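Local structure of acetyl xylan esterase (Paenibacillus sp. R4, 6AGQ) at residues P307-E310 and E311-R315. The protein probably removes acetyl groups from acetylated xylan, as a cold-active esterase of the alpha/beta-hydrolase superfamily. Numbering follows the deposited sequence.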
# COMPACT_ATOMS: atom_id res chain seq x y z
N PRO A 307 2.14 26.23 -0.24
CA PRO A 307 1.81 27.43 -1.08
C PRO A 307 1.65 28.76 -0.32
O PRO A 307 2.17 29.77 -0.74
CB PRO A 307 0.49 27.03 -1.80
CG PRO A 307 0.31 25.54 -1.58
CD PRO A 307 1.45 25.02 -0.72
N PHE A 308 0.92 28.71 0.79
CA PHE A 308 0.76 29.82 1.82
C PHE A 308 2.02 30.35 2.49
O PHE A 308 2.01 31.47 3.01
CB PHE A 308 -0.16 29.36 2.98
CG PHE A 308 -0.02 27.89 3.30
CD1 PHE A 308 0.96 27.43 4.18
CD2 PHE A 308 -0.80 26.95 2.62
CE1 PHE A 308 1.11 26.06 4.43
CE2 PHE A 308 -0.64 25.59 2.85
CZ PHE A 308 0.32 25.15 3.77
N HIS A 309 3.10 29.55 2.51
CA HIS A 309 4.30 29.97 3.25
C HIS A 309 5.04 31.08 2.53
O HIS A 309 5.69 31.90 3.17
CB HIS A 309 5.26 28.82 3.57
CG HIS A 309 6.25 29.20 4.63
ND1 HIS A 309 5.85 29.64 5.88
CD2 HIS A 309 7.60 29.30 4.61
CE1 HIS A 309 6.93 29.98 6.59
NE2 HIS A 309 8.00 29.81 5.83
N GLU A 310 4.91 31.12 1.21
CA GLU A 310 5.66 32.04 0.39
C GLU A 310 5.35 33.47 0.78
O GLU A 310 6.27 34.27 1.02
CB GLU A 310 5.37 31.78 -1.10
CG GLU A 310 6.56 32.05 -1.98
CD GLU A 310 7.61 30.94 -1.95
OE1 GLU A 310 7.65 30.14 -0.99
OE2 GLU A 310 8.41 30.85 -2.91
N GLU A 311 4.06 33.76 0.89
CA GLU A 311 3.58 35.00 1.43
C GLU A 311 4.08 35.31 2.84
O GLU A 311 4.36 36.45 3.15
CB GLU A 311 2.05 34.99 1.50
CG GLU A 311 1.41 36.32 1.91
CD GLU A 311 -0.12 36.35 1.78
OE1 GLU A 311 -0.75 36.96 2.70
OE2 GLU A 311 -0.67 35.78 0.78
N ALA A 312 4.10 34.33 3.72
CA ALA A 312 4.56 34.53 5.09
C ALA A 312 6.05 35.01 5.09
O ALA A 312 6.44 35.85 5.89
CB ALA A 312 4.41 33.22 5.87
N MET A 313 6.87 34.45 4.17
CA MET A 313 8.29 34.79 4.04
C MET A 313 8.49 36.19 3.44
O MET A 313 9.28 36.99 3.94
CB MET A 313 9.03 33.78 3.22
CG MET A 313 9.11 32.45 3.92
SD MET A 313 10.11 31.36 2.92
CE MET A 313 9.04 30.87 1.58
N MET A 314 7.70 36.49 2.43
CA MET A 314 7.64 37.83 1.84
C MET A 314 7.38 38.88 2.87
O MET A 314 8.16 39.81 2.93
CB MET A 314 6.66 37.89 0.69
CG MET A 314 7.11 37.08 -0.52
SD MET A 314 5.80 37.06 -1.76
CE MET A 314 6.27 35.72 -2.85
N ARG A 315 6.37 38.73 3.72
CA ARG A 315 6.08 39.71 4.82
C ARG A 315 7.22 39.86 5.83
O ARG A 315 7.54 40.95 6.27
CB ARG A 315 4.84 39.30 5.63
CG ARG A 315 3.53 39.37 4.87
CD ARG A 315 2.31 39.19 5.78
NE ARG A 315 1.09 39.18 4.95
CZ ARG A 315 0.41 40.26 4.53
NH1 ARG A 315 0.78 41.51 4.86
NH2 ARG A 315 -0.65 40.07 3.75
O HOH W 1 1.80 32.17 -0.72
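Near the N-terminal end of helix 309-320, the carbonyls of His309 and Glu310 take the amides of Met313 and Met314 in i to i+4 hydrogen bonds, His309 O to Met313 N at 3.0 Å and Glu310 O to Met314 N nearly straight at 169°. Met313 and His309 lie one turn apart and their side chains cross at about a right angle. CG of Met313 comes within 3.4 Å of His309 NE2, and the sulfur sits obliquely to the imidazole, SD being 4.5 Å from the ring centroid. With CG placed beside its own carbonyl carbon (chi1 -164°), the imidazole reaches the Met313 chain, while ND1 is held by Tyr298. Methionine suits the place because its flexible, unbranched chain can bend at chi3 and bring CE beside His309 CD2, at 3.7 Å. OE2 of Glu310 is hydrogen-bonded by Gln107 of helix 106-110, while OE1 lies against Met313 CE, a tight 3.0 Å. The aliphatic CG of Glu310 lies 3.8 Å from CE of Met314, whose long, extended chain suits it to reach Gln107 and Trp108. Glu311 and Arg315, opposite charges four residues apart, fall on one side of the helix and form a salt bridge (NH2 to OE1 3.3 Å): OE1 lies at the guanidinium edge, in its plane, while NH2 comes from above the carboxylate plane. Asp49 O of a neighbouring subunit takes Arg315 NH1. Met313 also touches Leu205 of strand 203-207, as expected where the C-terminal helix of an alpha/beta-hydrolase fold packs against its central sheet.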